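Local structure of Nrps/pks (Streptomyces albus, 4OPF) at residues 342-353 with 387-395; 268-279 with 305-314. The protein is a ketosynthase domain of an "AT-less" type I polyketide synthase and probably catalyses decarboxylative Claisen condensation that extends the growing chain during oxazolomycin biosynthesis. All coordinates share one frame; numbering follows the deposited sequence.

Contact 1: residues 342-353 with 387-395; sequences GVIKTVLMLRNR and APLLAAVSS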
# COMPACT_ATOMS: atom_id res chain seq x y z
N GLY A 342 -3.42 -13.57 14.31
CA GLY A 342 -3.55 -14.80 13.63
C GLY A 342 -2.29 -15.30 13.01
O GLY A 342 -1.99 -16.47 13.14
N VAL A 343 -1.51 -14.44 12.35
CA VAL A 343 -0.28 -14.85 11.75
C VAL A 343 0.71 -15.27 12.82
O VAL A 343 1.36 -16.29 12.68
CB VAL A 343 0.30 -13.72 10.86
CG1 VAL A 343 1.75 -13.97 10.47
CG2 VAL A 343 -0.56 -13.60 9.59
N ILE A 344 0.80 -14.53 13.92
CA ILE A 344 1.76 -14.86 14.99
C ILE A 344 1.38 -16.22 15.65
O ILE A 344 2.26 -17.07 15.87
CB ILE A 344 1.86 -13.72 16.03
CG1 ILE A 344 2.59 -12.53 15.36
CG2 ILE A 344 2.59 -14.16 17.30
CD1 ILE A 344 2.64 -11.28 16.19
N LYS A 345 0.10 -16.43 15.89
CA LYS A 345 -0.40 -17.71 16.39
C LYS A 345 0.04 -18.87 15.51
O LYS A 345 0.59 -19.86 15.98
CB LYS A 345 -1.93 -17.73 16.48
CG LYS A 345 -2.51 -19.15 16.55
CD LYS A 345 -4.01 -19.12 16.77
CE LYS A 345 -4.63 -20.45 16.41
NZ LYS A 345 -6.12 -20.36 16.60
N THR A 346 -0.20 -18.75 14.24
CA THR A 346 0.17 -19.78 13.28
C THR A 346 1.68 -19.99 13.20
O THR A 346 2.09 -21.13 13.09
CB THR A 346 -0.36 -19.41 11.91
OG1 THR A 346 -1.78 -19.32 12.01
CG2 THR A 346 -0.07 -20.47 10.95
N VAL A 347 2.49 -18.91 13.25
CA VAL A 347 3.92 -19.05 13.24
C VAL A 347 4.34 -19.79 14.49
O VAL A 347 5.18 -20.67 14.43
CB VAL A 347 4.64 -17.68 13.16
CG1 VAL A 347 6.13 -17.85 13.48
CG2 VAL A 347 4.38 -17.04 11.78
N LEU A 348 3.77 -19.44 15.62
CA LEU A 348 4.12 -20.14 16.84
C LEU A 348 3.72 -21.65 16.82
O LEU A 348 4.47 -22.52 17.30
CB LEU A 348 3.47 -19.45 18.03
CG LEU A 348 4.04 -18.09 18.37
CD1 LEU A 348 3.19 -17.44 19.44
CD2 LEU A 348 5.45 -18.25 18.90
N MSE A 349 2.56 -21.94 16.27
CA MSE A 349 2.12 -23.34 16.09
C MSE A 349 3.09 -24.11 15.25
O MSE A 349 3.45 -25.22 15.60
CB MSE A 349 0.76 -23.38 15.44
CG MSE A 349 -0.32 -23.17 16.52
SE MSE A 349 -2.10 -23.11 15.66
CE MSE A 349 -1.83 -24.66 14.51
N LEU A 350 3.50 -23.53 14.11
CA LEU A 350 4.44 -24.18 13.17
C LEU A 350 5.80 -24.40 13.79
O LEU A 350 6.38 -25.50 13.73
CB LEU A 350 4.58 -23.36 11.88
CG LEU A 350 3.36 -23.34 10.97
CD1 LEU A 350 3.50 -22.20 9.96
CD2 LEU A 350 3.20 -24.67 10.24
N ARG A 351 6.29 -23.38 14.48
CA ARG A 351 7.53 -23.47 15.21
C ARG A 351 7.50 -24.52 16.32
O ARG A 351 8.47 -25.24 16.48
CB ARG A 351 7.85 -22.09 15.80
CG ARG A 351 9.26 -21.93 16.26
CD ARG A 351 9.56 -20.47 16.61
NE ARG A 351 9.72 -20.26 18.05
CZ ARG A 351 9.75 -19.07 18.63
NH1 ARG A 351 9.60 -17.94 17.94
NH2 ARG A 351 9.89 -18.99 19.95
N ASN A 352 6.43 -24.57 17.13
CA ASN A 352 6.34 -25.58 18.19
C ASN A 352 5.78 -26.91 17.72
O ASN A 352 5.69 -27.83 18.52
CB ASN A 352 5.49 -25.08 19.33
CG ASN A 352 6.14 -23.92 20.07
OD1 ASN A 352 7.03 -24.16 20.83
ND2 ASN A 352 5.66 -22.71 19.88
N ARG A 353 5.37 -27.00 16.46
CA ARG A 353 4.74 -28.20 15.88
C ARG A 353 3.57 -28.69 16.72
O ARG A 353 3.53 -29.83 17.14
CB ARG A 353 5.77 -29.32 15.67
CG ARG A 353 6.90 -28.85 14.79
CD ARG A 353 8.08 -29.80 14.71
NE ARG A 353 9.14 -29.14 13.94
CZ ARG A 353 10.29 -29.69 13.54
NH1 ARG A 353 10.58 -30.96 13.83
NH2 ARG A 353 11.16 -28.95 12.84
N ALA A 387 1.20 -35.02 8.87
CA ALA A 387 0.79 -34.25 7.70
C ALA A 387 1.72 -33.05 7.59
O ALA A 387 2.40 -32.73 8.54
CB ALA A 387 -0.65 -33.80 7.87
N PRO A 388 1.77 -32.39 6.42
CA PRO A 388 2.82 -31.38 6.29
C PRO A 388 2.65 -30.16 7.23
O PRO A 388 1.51 -29.81 7.64
CB PRO A 388 2.73 -30.97 4.82
CG PRO A 388 2.13 -32.15 4.13
CD PRO A 388 1.22 -32.80 5.12
N LEU A 389 3.79 -29.53 7.53
CA LEU A 389 3.81 -28.34 8.37
C LEU A 389 3.47 -27.09 7.52
O LEU A 389 4.35 -26.29 7.22
CB LEU A 389 5.16 -28.16 9.04
CG LEU A 389 5.36 -28.93 10.33
CD1 LEU A 389 6.84 -28.87 10.72
CD2 LEU A 389 4.50 -28.33 11.44
N LEU A 390 2.21 -26.99 7.15
CA LEU A 390 1.67 -25.89 6.41
C LEU A 390 0.34 -25.47 7.04
O LEU A 390 -0.46 -26.32 7.44
CB LEU A 390 1.43 -26.26 4.96
CG LEU A 390 2.67 -26.34 4.09
CD1 LEU A 390 2.47 -27.34 2.97
CD2 LEU A 390 2.98 -25.01 3.42
N ALA A 391 0.16 -24.16 7.13
CA ALA A 391 -1.01 -23.52 7.69
C ALA A 391 -1.37 -22.25 6.92
O ALA A 391 -0.56 -21.69 6.18
CB ALA A 391 -0.78 -23.22 9.17
N ALA A 392 -2.62 -21.83 7.05
CA ALA A 392 -3.10 -20.64 6.37
C ALA A 392 -3.88 -19.76 7.35
O ALA A 392 -4.32 -20.22 8.43
CB ALA A 392 -3.95 -20.98 5.19
N VAL A 393 -4.01 -18.49 6.96
CA VAL A 393 -4.65 -17.46 7.76
C VAL A 393 -5.49 -16.61 6.85
O VAL A 393 -5.05 -16.18 5.82
CB VAL A 393 -3.64 -16.54 8.42
CG1 VAL A 393 -4.36 -15.58 9.38
CG2 VAL A 393 -2.66 -17.32 9.27
N SER A 394 -6.72 -16.36 7.24
CA SER A 394 -7.65 -15.60 6.47
C SER A 394 -8.07 -14.38 7.21
O SER A 394 -8.27 -14.41 8.42
CB SER A 394 -8.90 -16.41 6.26
OG SER A 394 -8.64 -17.46 5.35
N SER A 395 -8.33 -13.32 6.46
CA SER A 395 -9.01 -12.17 7.00
C SER A 395 -9.90 -11.53 5.96
O SER A 395 -9.40 -11.07 4.95
CB SER A 395 -7.95 -11.17 7.48
OG SER A 395 -8.58 -10.12 8.17

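Contact 2: residues 268-279 with 305-314; sequences PAAQRGVMARAL and IELKAIAAVY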
# COMPACT_ATOMS: atom_id res chain seq x y z
N PRO A 268 -19.07 -14.84 -1.66
CA PRO A 268 -18.49 -16.16 -1.59
C PRO A 268 -17.45 -16.40 -2.67
O PRO A 268 -16.41 -16.98 -2.42
CB PRO A 268 -19.69 -17.09 -1.79
CG PRO A 268 -20.87 -16.29 -1.28
CD PRO A 268 -20.56 -14.87 -1.68
N ALA A 269 -17.69 -15.95 -3.88
CA ALA A 269 -16.73 -16.18 -5.00
C ALA A 269 -15.38 -15.48 -4.74
O ALA A 269 -14.31 -16.00 -5.09
CB ALA A 269 -17.35 -15.70 -6.30
N ALA A 270 -15.42 -14.32 -4.06
CA ALA A 270 -14.20 -13.59 -3.76
C ALA A 270 -13.44 -14.29 -2.64
O ALA A 270 -12.24 -14.35 -2.65
CB ALA A 270 -14.52 -12.16 -3.35
N GLN A 271 -14.14 -14.88 -1.69
CA GLN A 271 -13.47 -15.68 -0.64
C GLN A 271 -12.82 -16.94 -1.21
O GLN A 271 -11.66 -17.18 -0.92
CB GLN A 271 -14.43 -16.02 0.47
CG GLN A 271 -14.92 -14.77 1.22
CD GLN A 271 -15.82 -15.10 2.43
OE1 GLN A 271 -15.89 -16.23 2.92
NE2 GLN A 271 -16.50 -14.11 2.91
N ARG A 272 -13.51 -17.67 -2.07
CA ARG A 272 -12.87 -18.77 -2.78
C ARG A 272 -11.67 -18.28 -3.58
O ARG A 272 -10.61 -18.86 -3.49
CB ARG A 272 -13.85 -19.49 -3.69
CG ARG A 272 -14.95 -20.24 -2.96
CD ARG A 272 -15.85 -21.06 -3.90
NE ARG A 272 -16.79 -20.29 -4.68
CZ ARG A 272 -18.01 -19.92 -4.29
NH1 ARG A 272 -18.78 -19.20 -5.09
NH2 ARG A 272 -18.49 -20.25 -3.10
N GLY A 273 -11.84 -17.21 -4.34
CA GLY A 273 -10.80 -16.74 -5.21
C GLY A 273 -9.52 -16.33 -4.47
O GLY A 273 -8.43 -16.63 -4.90
N VAL A 274 -9.65 -15.64 -3.33
CA VAL A 274 -8.46 -15.16 -2.65
C VAL A 274 -7.72 -16.34 -2.06
O VAL A 274 -6.48 -16.39 -2.05
CB VAL A 274 -8.78 -14.09 -1.60
CG1 VAL A 274 -9.31 -14.71 -0.31
CG2 VAL A 274 -7.54 -13.33 -1.30
N MSE A 275 -8.45 -17.34 -1.61
CA MSE A 275 -7.78 -18.52 -1.04
C MSE A 275 -7.12 -19.33 -2.15
O MSE A 275 -5.97 -19.75 -2.00
CB MSE A 275 -8.71 -19.42 -0.26
CG MSE A 275 -9.29 -18.73 0.99
SE MSE A 275 -10.25 -20.02 2.15
CE MSE A 275 -11.90 -20.03 1.16
N ALA A 276 -7.82 -19.56 -3.25
CA ALA A 276 -7.21 -20.27 -4.39
C ALA A 276 -6.01 -19.55 -4.95
O ALA A 276 -5.02 -20.17 -5.32
CB ALA A 276 -8.26 -20.50 -5.49
N ARG A 277 -6.04 -18.22 -5.01
CA ARG A 277 -4.88 -17.46 -5.44
C ARG A 277 -3.69 -17.60 -4.52
O ARG A 277 -2.54 -17.74 -4.97
CB ARG A 277 -5.28 -15.98 -5.63
CG ARG A 277 -4.17 -15.06 -6.10
CD ARG A 277 -3.68 -15.36 -7.54
NE ARG A 277 -2.51 -14.49 -7.79
CZ ARG A 277 -1.52 -14.76 -8.62
NH1 ARG A 277 -0.50 -13.91 -8.71
NH2 ARG A 277 -1.53 -15.89 -9.33
N ALA A 278 -3.89 -17.52 -3.22
CA ALA A 278 -2.73 -17.64 -2.31
C ALA A 278 -2.09 -19.01 -2.43
O ALA A 278 -0.85 -19.16 -2.37
CB ALA A 278 -3.12 -17.42 -0.87
N LEU A 279 -2.93 -20.02 -2.54
CA LEU A 279 -2.42 -21.39 -2.77
C LEU A 279 -1.61 -21.56 -4.03
O LEU A 279 -0.55 -22.20 -3.99
CB LEU A 279 -3.55 -22.38 -2.91
CG LEU A 279 -4.12 -22.91 -1.64
CD1 LEU A 279 -5.13 -23.97 -2.13
CD2 LEU A 279 -3.07 -23.60 -0.74
N ILE A 305 -20.82 -19.42 5.05
CA ILE A 305 -20.18 -19.13 3.78
C ILE A 305 -18.70 -19.45 3.83
O ILE A 305 -18.15 -20.11 2.91
CB ILE A 305 -20.43 -17.67 3.36
CG1 ILE A 305 -21.88 -17.57 2.86
CG2 ILE A 305 -19.40 -17.21 2.33
CD1 ILE A 305 -22.37 -16.15 2.71
N GLU A 306 -18.06 -19.04 4.92
CA GLU A 306 -16.64 -19.31 5.07
C GLU A 306 -16.34 -20.79 5.08
O GLU A 306 -15.38 -21.22 4.42
CB GLU A 306 -16.00 -18.63 6.29
CG GLU A 306 -14.52 -18.98 6.36
CD GLU A 306 -13.67 -18.30 7.47
OE1 GLU A 306 -14.27 -17.87 8.51
OE2 GLU A 306 -12.38 -18.25 7.28
N LEU A 307 -17.09 -21.56 5.85
CA LEU A 307 -16.83 -23.01 5.94
C LEU A 307 -17.03 -23.73 4.58
O LEU A 307 -16.26 -24.58 4.21
CB LEU A 307 -17.77 -23.64 6.96
CG LEU A 307 -17.51 -23.25 8.42
CD1 LEU A 307 -18.54 -23.97 9.25
CD2 LEU A 307 -16.15 -23.62 8.94
N LYS A 308 -18.04 -23.35 3.84
CA LYS A 308 -18.25 -23.93 2.51
C LYS A 308 -17.16 -23.51 1.56
O LYS A 308 -16.76 -24.28 0.72
CB LYS A 308 -19.59 -23.48 1.95
CG LYS A 308 -20.74 -24.09 2.72
CD LYS A 308 -22.08 -23.67 2.13
CE LYS A 308 -23.24 -24.31 2.92
NZ LYS A 308 -24.60 -23.82 2.51
N ALA A 309 -16.65 -22.29 1.70
CA ALA A 309 -15.61 -21.84 0.78
C ALA A 309 -14.28 -22.56 1.05
O ALA A 309 -13.55 -22.96 0.11
CB ALA A 309 -15.43 -20.33 0.90
N ILE A 310 -13.94 -22.70 2.34
CA ILE A 310 -12.80 -23.57 2.73
C ILE A 310 -12.90 -25.01 2.16
O ILE A 310 -11.97 -25.50 1.51
CB ILE A 310 -12.64 -23.62 4.24
CG1 ILE A 310 -12.17 -22.22 4.70
CG2 ILE A 310 -11.59 -24.69 4.64
CD1 ILE A 310 -12.31 -22.00 6.20
N ALA A 311 -14.04 -25.65 2.35
CA ALA A 311 -14.22 -26.98 1.82
C ALA A 311 -14.04 -27.00 0.30
O ALA A 311 -13.34 -27.90 -0.24
CB ALA A 311 -15.59 -27.54 2.20
N ALA A 312 -14.61 -26.01 -0.40
CA ALA A 312 -14.56 -26.00 -1.85
C ALA A 312 -13.15 -25.80 -2.38
O ALA A 312 -12.76 -26.40 -3.36
CB ALA A 312 -15.52 -24.97 -2.44
N VAL A 313 -12.36 -24.99 -1.72
CA VAL A 313 -11.06 -24.68 -2.22
C VAL A 313 -10.03 -25.71 -1.72
O VAL A 313 -9.17 -26.15 -2.49
CB VAL A 313 -10.60 -23.29 -1.76
CG1 VAL A 313 -9.09 -23.11 -1.96
CG2 VAL A 313 -11.32 -22.20 -2.52
N TYR A 314 -10.09 -26.03 -0.44
CA TYR A 314 -9.04 -26.84 0.22
C TYR A 314 -9.27 -28.35 0.19
O TYR A 314 -8.29 -29.12 0.21
CB TYR A 314 -8.86 -26.39 1.69
CG TYR A 314 -7.92 -25.24 1.79
CD1 TYR A 314 -6.59 -25.47 1.73
CD2 TYR A 314 -8.34 -23.95 1.90
CE1 TYR A 314 -5.69 -24.48 1.84
CE2 TYR A 314 -7.44 -22.91 1.97
CZ TYR A 314 -6.11 -23.18 1.95
OH TYR A 314 -5.12 -22.25 1.94

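Contact 1: residues 342-353 with 387-395
T346 meets the strand with both branches of its side chain. Methyl CG2 presses on A391 CB at 3.4 Å, tighter than usual for two carbons. The hydroxyl OG1 lies 3.5 Å from V393 CG2. With chi1 at -60°, CG2 is anti to the backbone N and OG1 lies beside that N. From there OG1 bonds back to G342 O at 3.1 Å. The same carbonyl takes T346 N from the opposite face of its plane, so two bonds hold G342 O. V393 CG2 also lies near this turn, 4.0 Å from G342 O and 4.3 Å from V343 CG2. All the side chains that touch here are buried.

Toward the helix end the contact opens to solvent. Buried L350 puts CD2 3.6 Å from L389 O and also reaches L389 CD2. Beyond it, the exposed and poorly ordered R353 crosses L389 at about a right angle, with NE 4.0 Å from L389 CD1. R353 has positive phi and is the C-prime residue of a Schellman motif that ends the helix.

Residues 342-352 and 390-395 run nearly antiparallel, at 172°; they belong to helix 338-352 and strand 390-396. T346 and L350 also touch L407 of neighbouring strand 401-408, T346 and V393 touch E293 of strand 291-293 in this thiolase-type fold, and helix 24-33 packs against I344 and L348.

Contact 2: residues 268-279 with 305-314
M275, a selenomethionine, reaches from helix 268-279 into a hole formed by A309, I310, V313 and Y314. Its CB touches V313 CG1 at 4.1 Å. Beyond CG, the selenium lies 3.9 Å from I310 CG1. It also meets the Y314 ring at its edge, 4.0 Å from CE2; its direction from the ring centre is 89° off the normal. This is a Met-aromatic contact, made here by selenium. The chain then bends at chi3 (-81°), which turns the methyl CE back over the A309 backbone. CE lies 3.5 Å from A309 C and 3.6 Å from A309 CB.

V313 answers from the other helix. It sits among R272, M275, A276 and L279, so the two helices pack knobs-into-holes. They cross at -41° with their axes 9.2 Å apart. Both belong to the C-terminal half of the ketosynthase, which has the thiolase fold, and they lie side by side on its sheet. V274 and A278 rest on A253 and H404 of that sheet, respectively.

L279 CD1 lies over one face of the Y314 ring, while its CD2 is 3.6 Å from Y314 OH. That hydroxyl is hydrogen-bonded to H404 NE2. At the N-terminal end, Q271 extends its amide across I305, with OE1 3.7 Å from I305 CG2. Q271 OE1 also lies near E306 CA and CB, while the E306 carboxylate accepts bonds from the backbone N of N295 and A296. R272 covers the outer side, laying CG on A309 CB and CD on A312 CB.

How the contacts relate
Contact 2 closes before contact 1 opens along the chain, and their centres are about 18 Å apart. Both belong to the ketosynthase domain, and strand 390-396 joins them. Its A391 and V393 side faces helix 338-352, whereas A392 and S394 touch Y314 and E306 of contact 2. The contacts therefore lie on opposite faces of one beta-sheet, sampling a helix layer on each side of it, as in the five-layered alpha-beta-alpha-beta-alpha thiolase fold. H404 of adjacent strand 401-408 bonds to S394 OG, tying the strand to the residue that holds Y314. Contact 2 also neighbours the subunit interface, where R277 forms a salt bridge with D178 of the second subunit.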